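Long-range contacts in putative alpha-N-acetylgalactosaminidase (Bacillus halodurans C-125, PDB 3CC1), which probably hydrolyses terminal alpha-linked N-acetylgalactosamine residues from glycoconjugates, as expected of a TIM-barrel glycosidase of the alpha-galactosidase family: residues S218-A222 with H268-G273; H41-W47 with L329-T333; M74-R79 with S127-G131. All coordinates share one frame. Residues are numbered along the deposited sequence.

Contact 1: residues S218-A222 with H268-G273. Unlike the reference sequence in segment 268-273: Gly273 (reference Asp). With SO4 (sulfate ion), chain C.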
loop_
_atom_site.group_PDB
_atom_site.type_symbol
_atom_site.label_atom_id
_atom_site.label_comp_id
_atom_site.label_asym_id
_atom_site.label_seq_id
_atom_site.Cartn_x
_atom_site.Cartn_y
_atom_site.Cartn_z
ATOM N N SER A 218 -0.882 6.772 25.416
ATOM C CA SER A 218 -0.220 6.421 24.133
ATOM C C SER A 218 -1.168 6.554 22.958
ATOM O O SER A 218 -1.634 5.570 22.426
ATOM C CB SER A 218 0.413 5.008 24.201
ATOM O OG SER A 218 1.118 4.711 23.000
ATOM N N PRO A 219 -1.488 7.798 22.564
ATOM C CA PRO A 219 -2.557 8.015 21.590
ATOM C C PRO A 219 -2.096 7.768 20.168
ATOM O O PRO A 219 -2.915 7.724 19.239
ATOM C CB PRO A 219 -2.923 9.497 21.802
ATOM C CG PRO A 219 -1.652 10.129 22.258
ATOM C CD PRO A 219 -0.935 9.060 23.083
ATOM N N GLY A 220 -0.798 7.594 19.996
ATOM C CA GLY A 220 -0.217 7.551 18.643
ATOM C C GLY A 220 -0.139 8.956 18.031
ATOM O O GLY A 220 -0.496 9.953 18.679
ATOM N N PRO A 221 0.327 9.057 16.781
ATOM C CA PRO A 221 0.708 8.005 15.834
ATOM C C PRO A 221 2.128 7.418 15.993
ATOM O O PRO A 221 2.461 6.448 15.303
ATOM C CB PRO A 221 0.582 8.710 14.485
ATOM C CG PRO A 221 0.939 10.113 14.776
ATOM C CD PRO A 221 0.418 10.397 16.176
ATOM N N ALA A 222 2.963 8.001 16.864
ATOM C CA ALA A 222 4.219 7.402 17.250
ATOM C C ALA A 222 3.992 6.677 18.560
ATOM O O ALA A 222 3.233 7.138 19.396
ATOM C CB ALA A 222 5.364 8.463 17.421
ATOM N N HIS A 268 -7.156 13.302 22.381
ATOM C CA HIS A 268 -5.811 13.623 22.838
ATOM C C HIS A 268 -4.999 14.159 21.695
ATOM O O HIS A 268 -5.377 14.023 20.542
ATOM C CB HIS A 268 -5.152 12.388 23.477
ATOM C CG HIS A 268 -5.779 11.999 24.785
ATOM N ND1 HIS A 268 -6.618 10.911 24.921
ATOM C CD2 HIS A 268 -5.741 12.597 26.001
ATOM C CE1 HIS A 268 -7.055 10.848 26.168
ATOM N NE2 HIS A 268 -6.534 11.858 26.845
ATOM N N TRP A 269 -3.905 14.813 22.008
ATOM C CA TRP A 269 -3.014 15.333 20.953
ATOM C C TRP A 269 -2.398 14.137 20.294
ATOM O O TRP A 269 -2.188 13.132 20.958
ATOM C CB TRP A 269 -1.828 16.159 21.496
ATOM C CG TRP A 269 -2.160 17.121 22.527
ATOM C CD1 TRP A 269 -1.801 17.086 23.859
ATOM C CD2 TRP A 269 -2.913 18.275 22.345
ATOM N NE1 TRP A 269 -2.315 18.175 24.511
ATOM C CE2 TRP A 269 -3.007 18.920 23.595
ATOM C CE3 TRP A 269 -3.530 18.842 21.243
ATOM C CZ2 TRP A 269 -3.681 20.092 23.760
ATOM C CZ3 TRP A 269 -4.187 20.003 21.420
ATOM C CH2 TRP A 269 -4.264 20.608 22.658
ATOM N N PRO A 270 -2.046 14.270 19.011
ATOM C CA PRO A 270 -1.204 13.260 18.386
ATOM C C PRO A 270 0.256 13.429 18.799
ATOM O O PRO A 270 0.866 14.509 18.604
ATOM C CB PRO A 270 -1.368 13.542 16.891
ATOM C CG PRO A 270 -1.594 15.088 16.867
ATOM C CD PRO A 270 -2.358 15.398 18.108
ATOM N N ASP A 271 0.819 12.357 19.318
ATOM C CA ASP A 271 2.216 12.331 19.631
ATOM C C ASP A 271 3.037 11.776 18.475
ATOM O O ASP A 271 2.994 10.577 18.206
ATOM C CB ASP A 271 2.456 11.499 20.885
ATOM C CG ASP A 271 3.899 11.642 21.403
ATOM O OD1 ASP A 271 4.699 12.444 20.822
ATOM O OD2 ASP A 271 4.239 10.953 22.395
ATOM N N CYS A 272 3.811 12.658 17.835
ATOM C CA CYS A 272 4.596 12.301 16.655
ATOM C C CYS A 272 5.989 11.813 17.007
ATOM O O CYS A 272 6.706 11.270 16.173
ATOM C CB CYS A 272 4.687 13.481 15.693
ATOM S SG CYS A 272 3.069 13.867 14.971
ATOM N N GLY A 273 6.353 12.001 18.264
ATOM C CA GLY A 273 7.626 11.574 18.745
ATOM C C GLY A 273 8.496 12.681 19.314
ATOM O O GLY A 273 8.329 13.863 19.039
HETATM S S SO4 C . 3.226 2.270 24.298
HETATM O O1 SO4 C . 2.834 0.930 23.856
HETATM O O2 SO4 C . 4.491 2.258 25.079
HETATM O O3 SO4 C . 2.167 2.701 25.217
HETATM O O4 SO4 C . 3.347 3.192 23.181
#

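Contact 2: residues H41-W47 with L329-T333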
loop_
_atom_site.group_PDB
_atom_site.type_symbol
_atom_site.label_atom_id
_atom_site.label_comp_id
_atom_site.label_asym_id
_atom_site.label_seq_id
_atom_site.Cartn_x
_atom_site.Cartn_y
_atom_site.Cartn_z
ATOM N N HIS A 41 17.111 30.078 28.515
ATOM C CA HIS A 41 16.976 30.415 27.090
ATOM C C HIS A 41 15.599 30.147 26.485
ATOM O O HIS A 41 15.277 30.699 25.426
ATOM C CB HIS A 41 17.987 29.610 26.246
ATOM C CG HIS A 41 19.405 29.849 26.609
ATOM N ND1 HIS A 41 20.145 28.939 27.340
ATOM C CD2 HIS A 41 20.218 30.903 26.386
ATOM C CE1 HIS A 41 21.356 29.428 27.544
ATOM N NE2 HIS A 41 21.424 30.619 26.979
ATOM N N LEU A 42 14.810 29.290 27.125
ATOM C CA LEU A 42 13.645 28.715 26.469
ATOM C C LEU A 42 12.305 28.966 27.184
ATOM O O LEU A 42 11.250 28.984 26.558
ATOM C CB LEU A 42 13.868 27.205 26.277
ATOM C CG LEU A 42 15.031 26.716 25.401
ATOM C CD1 LEU A 42 15.117 25.156 25.414
ATOM C CD2 LEU A 42 14.947 27.257 23.953
ATOM N N LYS A 43 12.361 29.178 28.492
ATOM C CA LYS A 43 11.179 29.248 29.324
ATOM C C LYS A 43 10.226 30.330 28.785
ATOM O O LYS A 43 9.015 30.173 28.734
ATOM C CB LYS A 43 11.588 29.553 30.784
ATOM C CG LYS A 43 10.444 29.696 31.743
ATOM C CD LYS A 43 10.935 29.735 33.200
ATOM C CE LYS A 43 11.746 30.998 33.506
ATOM N NZ LYS A 43 12.259 30.982 34.920
ATOM N N LYS A 44 10.801 31.418 28.340
ATOM C CA LYS A 44 9.989 32.571 27.943
ATOM C C LYS A 44 9.186 32.268 26.658
ATOM O O LYS A 44 8.226 32.944 26.344
ATOM C CB LYS A 44 10.871 33.807 27.777
ATOM C CG LYS A 44 11.792 33.796 26.559
ATOM C CD LYS A 44 12.447 35.168 26.294
ATOM C CE LYS A 44 11.711 35.917 25.177
ATOM N NZ LYS A 44 12.320 37.227 24.750
ATOM N N TYR A 45 9.564 31.223 25.945
ATOM C CA TYR A 45 8.889 30.855 24.683
ATOM C C TYR A 45 7.854 29.745 24.893
ATOM O O TYR A 45 7.200 29.346 23.951
ATOM C CB TYR A 45 9.889 30.387 23.635
ATOM C CG TYR A 45 10.796 31.477 23.199
ATOM C CD1 TYR A 45 10.373 32.417 22.274
ATOM C CD2 TYR A 45 12.054 31.598 23.734
ATOM C CE1 TYR A 45 11.184 33.443 21.893
ATOM C CE2 TYR A 45 12.869 32.605 23.362
ATOM C CZ TYR A 45 12.424 33.529 22.454
ATOM O OH TYR A 45 13.271 34.526 22.095
ATOM N N GLY A 46 7.756 29.226 26.111
ATOM C CA GLY A 46 6.717 28.248 26.475
ATOM C C GLY A 46 7.199 26.850 26.831
ATOM O O GLY A 46 6.383 25.963 27.180
ATOM N N TRP A 47 8.511 26.649 26.724
ATOM C CA TRP A 47 9.151 25.391 27.114
ATOM C C TRP A 47 9.157 25.277 28.627
ATOM O O TRP A 47 9.675 26.141 29.324
ATOM C CB TRP A 47 10.602 25.311 26.597
ATOM C CG TRP A 47 10.702 25.394 25.110
ATOM C CD1 TRP A 47 10.834 26.528 24.363
ATOM C CD2 TRP A 47 10.671 24.307 24.179
ATOM N NE1 TRP A 47 10.864 26.225 23.026
ATOM C CE2 TRP A 47 10.748 24.873 22.876
ATOM C CE3 TRP A 47 10.554 22.922 24.305
ATOM C CZ2 TRP A 47 10.758 24.104 21.729
ATOM C CZ3 TRP A 47 10.536 22.148 23.147
ATOM C CH2 TRP A 47 10.645 22.746 21.876
ATOM N N LEU A 329 19.117 26.273 18.534
ATOM C CA LEU A 329 18.406 27.156 19.442
ATOM C C LEU A 329 17.362 27.977 18.671
ATOM O O LEU A 329 16.258 28.254 19.169
ATOM C CB LEU A 329 19.402 28.086 20.199
ATOM C CG LEU A 329 18.717 29.083 21.145
ATOM C CD1 LEU A 329 17.875 28.340 22.183
ATOM C CD2 LEU A 329 19.693 30.012 21.822
ATOM N N SER A 330 17.702 28.350 17.446
ATOM C CA SER A 330 16.786 29.156 16.618
ATOM C C SER A 330 15.548 28.344 16.224
ATOM O O SER A 330 14.479 28.905 16.116
ATOM C CB SER A 330 17.500 29.707 15.376
ATOM O OG SER A 330 17.613 28.687 14.376
ATOM N N LEU A 331 15.675 27.009 16.089
ATOM C CA LEU A 331 14.506 26.153 15.860
ATOM C C LEU A 331 13.522 26.148 17.021
ATOM O O LEU A 331 12.345 25.770 16.853
ATOM C CB LEU A 331 14.913 24.685 15.618
ATOM C CG LEU A 331 15.687 24.251 14.393
ATOM C CD1 LEU A 331 15.737 22.693 14.349
ATOM C CD2 LEU A 331 15.140 24.748 13.122
ATOM N N LEU A 332 14.005 26.533 18.203
ATOM C CA LEU A 332 13.219 26.423 19.450
ATOM C C LEU A 332 12.587 27.722 19.890
ATOM O O LEU A 332 11.743 27.749 20.794
ATOM C CB LEU A 332 14.099 25.896 20.583
ATOM C CG LEU A 332 14.839 24.565 20.298
ATOM C CD1 LEU A 332 15.596 24.069 21.558
ATOM C CD2 LEU A 332 13.886 23.529 19.767
ATOM N N THR A 333 12.993 28.810 19.248
ATOM C CA THR A 333 12.659 30.158 19.723
ATOM C C THR A 333 11.961 30.986 18.642
ATOM O O THR A 333 11.930 32.196 18.701
ATOM C CB THR A 333 13.933 30.874 20.203
ATOM O OG1 THR A 333 14.886 30.907 19.122
ATOM C CG2 THR A 333 14.536 30.125 21.433
HETATM O O HOH W 1 13.272 34.575 18.800
#

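Contact 3: residues M74-R79 with S127-G131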
loop_
_atom_site.group_PDB
_atom_site.type_symbol
_atom_site.label_atom_id
_atom_site.label_comp_id
_atom_site.label_asym_id
_atom_site.label_seq_id
_atom_site.Cartn_x
_atom_site.Cartn_y
_atom_site.Cartn_z
HETATM N N MSE A 74 13.163 0.017 45.080
HETATM C CA MSE A 74 11.744 -0.163 45.299
HETATM C C MSE A 74 11.451 -0.059 46.793
HETATM O O MSE A 74 12.223 -0.566 47.588
HETATM C CB MSE A 74 11.326 -1.561 44.802
HETATM C CG MSE A 74 9.810 -1.735 44.545
HETATM SE SE MSE A 74 9.442 -3.581 44.005
HETATM C CE MSE A 74 9.695 -4.555 45.632
ATOM N N ASP A 75 10.317 0.538 47.156
ATOM C CA ASP A 75 9.915 0.600 48.546
ATOM C C ASP A 75 9.199 -0.661 48.971
ATOM O O ASP A 75 9.036 -1.608 48.204
ATOM C CB ASP A 75 9.159 1.890 48.888
ATOM C CG ASP A 75 7.723 1.935 48.404
ATOM O OD1 ASP A 75 7.160 0.882 48.040
ATOM O OD2 ASP A 75 7.127 3.061 48.445
ATOM N N GLU A 76 8.865 -0.707 50.254
ATOM C CA GLU A 76 8.287 -1.901 50.843
ATOM C C GLU A 76 6.883 -2.206 50.362
ATOM O O GLU A 76 6.372 -3.270 50.634
ATOM C CB GLU A 76 8.311 -1.840 52.386
ATOM C CG GLU A 76 7.882 -0.557 53.018
ATOM C CD GLU A 76 8.629 -0.302 54.368
ATOM O OE1 GLU A 76 8.215 -0.894 55.405
ATOM O OE2 GLU A 76 9.601 0.499 54.364
ATOM N N TYR A 77 6.275 -1.268 49.648
ATOM C CA TYR A 77 4.887 -1.414 49.155
ATOM C C TYR A 77 4.871 -1.617 47.645
ATOM O O TYR A 77 3.866 -1.419 46.991
ATOM C CB TYR A 77 4.063 -0.185 49.531
ATOM C CG TYR A 77 4.157 0.097 51.005
ATOM C CD1 TYR A 77 3.608 -0.773 51.928
ATOM C CD2 TYR A 77 4.827 1.226 51.469
ATOM C CE1 TYR A 77 3.721 -0.540 53.282
ATOM C CE2 TYR A 77 4.932 1.479 52.831
ATOM C CZ TYR A 77 4.380 0.580 53.721
ATOM O OH TYR A 77 4.470 0.879 55.059
ATOM N N GLY A 78 6.024 -1.970 47.096
ATOM C CA GLY A 78 6.096 -2.362 45.700
ATOM C C GLY A 78 6.125 -1.178 44.748
ATOM O O GLY A 78 5.856 -1.319 43.550
ATOM N N ARG A 79 6.497 -0.023 45.282
ATOM C CA ARG A 79 6.661 1.201 44.499
ATOM C C ARG A 79 8.103 1.523 44.138
ATOM O O ARG A 79 8.965 1.723 44.999
ATOM C CB ARG A 79 6.047 2.379 45.253
ATOM C CG ARG A 79 4.616 2.101 45.716
ATOM C CD ARG A 79 3.942 3.325 46.303
ATOM N NE ARG A 79 4.600 3.750 47.535
ATOM C CZ ARG A 79 4.141 4.691 48.351
ATOM N NH1 ARG A 79 3.013 5.329 48.082
ATOM N NH2 ARG A 79 4.818 4.987 49.446
ATOM N N SER A 127 5.079 -8.003 47.961
ATOM C CA SER A 127 4.978 -6.721 48.649
ATOM C C SER A 127 3.528 -6.382 48.990
ATOM O O SER A 127 2.641 -6.523 48.153
ATOM C CB SER A 127 5.561 -5.619 47.773
ATOM O OG SER A 127 6.878 -5.951 47.399
ATOM N N PRO A 128 3.283 -5.915 50.233
ATOM C CA PRO A 128 1.956 -5.378 50.580
ATOM C C PRO A 128 1.570 -4.146 49.762
ATOM O O PRO A 128 2.396 -3.296 49.434
ATOM C CB PRO A 128 2.096 -5.020 52.072
ATOM C CG PRO A 128 3.561 -4.764 52.254
ATOM C CD PRO A 128 4.243 -5.783 51.344
ATOM N N VAL A 129 0.298 -4.093 49.418
ATOM C CA VAL A 129 -0.266 -2.950 48.748
ATOM C C VAL A 129 -0.743 -1.939 49.787
ATOM O O VAL A 129 -1.589 -2.211 50.635
ATOM C CB VAL A 129 -1.396 -3.354 47.755
ATOM C CG1 VAL A 129 -2.049 -2.098 47.150
ATOM C CG2 VAL A 129 -0.854 -4.306 46.661
ATOM N N LEU A 130 -0.172 -0.754 49.708
ATOM C CA LEU A 130 -0.447 0.305 50.674
ATOM C C LEU A 130 -1.910 0.725 50.620
ATOM O O LEU A 130 -2.454 0.981 49.562
ATOM C CB LEU A 130 0.463 1.501 50.393
ATOM C CG LEU A 130 0.520 2.644 51.380
ATOM C CD1 LEU A 130 0.977 2.159 52.793
ATOM C CD2 LEU A 130 1.453 3.702 50.802
ATOM N N GLY A 131 -2.564 0.765 51.769
ATOM C CA GLY A 131 -3.963 1.194 51.813
ATOM C C GLY A 131 -4.910 0.102 51.383
ATOM O O GLY A 131 -6.098 0.337 51.051
HETATM O O HOH W 2 8.528 -5.662 49.427
HETATM O O HOH W 3 1.469 -0.092 47.191
HETATM O O HOH W 4 2.793 -4.050 46.298
#

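Contact 1: residues S218-A222 with H268-G273
A cis-proline loop next to a bound sulfate, at the C-terminal end of barrel strand 214-216, illustrates how two irregular segments can share a single parallel beta bridge. Residues 218-222 and 268-273 run in nearly the same direction, 16° apart end to end, and Pro221 pairs with Asp271. Asp271 N donates to Gly220 O over 2.8 Å, and Ala222 N donates to Asp271 O over 2.9 Å. The bonds of a parallel bridge come from the residues on either side of Pro221, so its missing amide hydrogen costs nothing. The Gly220-Pro221 peptide is cis, and Gly220 has a positive phi, which glycine adopts readily. Pro270 CA adds a CA-H...O contact to Gly220 O at 3.4 Å.

Around this polar centre two prolines pack against the other segment: Pro221 CD lies 3.7 Å from Pro270 CB, and Pro219 CB lies 4.0 Å from His268 CB. The methyl Ala222 CB comes within 3.4 Å of Cys272 O. The chain then bends through an Asx turn, with Gly273 N donating to Asp271 OD1 over 3.1 Å; Gly273 is Asp in the reference sequence. Trp260 of helix 247-262 covers Pro221 and Pro270, and its NE1 is hydrogen-bonded to Pro219 O.

Ser218 points away from the other loop, and its OG donates to sulfate O4 at 2.7 Å. Backbone amides of Asp185, Ile186 and Ala187, together with Arg190 of the second subunit, also hold the anion, which probably comes from the crystallisation liquor. Loops at the C-terminal ends of the strands are where TIM-barrel glycosidases characteristically place their active site.

Contact 2: residues H41-W47 with L329-T333
Leu329, in the middle of helix 326-332, makes the first apolar contact with the connection that follows helix 28-41: its CD1 lies 3.6 Å from Leu42 CD2 and 4.3 Å from His41 CB. Tyr37 of helix 28-41 touches both leucines. Ser330 and Leu331 face other surroundings, so the next contact comes one helical turn later.

Leu332 contributes both its side chain and its carbonyl. Its CB sits 3.7 Å from Leu42 CD2 and its CD2 3.7 Å from Trp47 CZ2, while its carbonyl O accepts a hydrogen bond of 2.8 Å from Trp47 NE1. Near the end of the helix a carbonyl can turn to an outside donor, and here the oxygen lies near the plane of the indole, at its edge.

At Thr333 the hydroxyl folds back, OG1 donating to Leu329 O over 3.0 Å. CB lies over the face of the Tyr45 ring, 3.9 Å from its centroid, in a CH-pi contact, and CG2 is 3.8 Å from Leu42 CD2. A water donates to Thr333 O at 2.7 Å and lies 3.3 Å from Tyr45 OH.

The 3-10 turn 43-45 and Gly46, with its positive phi, swing the chain from helix 28-41 towards strand 49-52, bringing Tyr45 and Trp47 to the end of helix 326-332, which follows strand 315-317. That strand lies beside 14-17, as last and first strands do in a TIM barrel.

Contact 3: residues M74-R79 with S127-G131
Water supplies the polar links of this contact, for the two loops share no direct hydrogen bond although 346 Å² of surface is buried between them. One water donates to Tyr77 O at 2.7 Å and accepts from Leu130 N at 3.1 Å. Another lies 2.6 Å from Ser127 OG and donates weakly to Glu76 O at 3.4 Å. The closest approach of the two backbones is a CA-H...O contact, Tyr77 CA to Pro128 O at 3.1 Å.

Within 74-79, Asp75 ties the loop together: OD1 accepts from Tyr77 N (2.8 Å), forming an Asx turn, and from Arg79 N (3.0 Å), while OD2 makes a salt bridge to Arg79 NE (2.8 Å). A type I beta turn runs from Asp75 to Gly78, Gly78 N donating to Asp75 O (3.2 Å). A side chain at Gly78 would crowd Ser127 CB.

The apolar part centres on Leu130. Its CD1 stands over the face of the Tyr77 ring, 3.8 Å from the centroid, in a CH-pi contact, and its CD2 lies 3.5 Å from Arg79 NH1, over one face of the guanidinium. Pro128 CG meets Tyr77 CD1 at 4.0 Å, and the selenomethionine Met74 brings CE to 3.6 Å from Ser127 OG.

Helix 120-125 supports Met74 and Ser127, whereas helix 162-175 receives Arg79 and Val129, so the paired loops, which follow strand 49-52 and helix 120-125, rest across both helices.

Together the three contacts sample different levels of one barrel. Contact 2 spans most of the chain, bringing 41-47 and 329-333 together across 281 intervening residues, and both other contacts fall within that span, contact 3 closing before contact 1 opens. Contact 2 lies where the end of helix 28-41 and the turn after it meet helix 326-332, close to helix 335-343, which leads into the antiparallel C-terminal sheet. Contact 1, centred about 22 Å from it, sits nearer the middle of the chain, beyond strand 214-216. Contact 3 is peripheral, its centre about 32 Å from that of contact 1 and 40 Å from that of contact 2, in long loops beyond the early strands. None touches another, so each joins a different part of the fold.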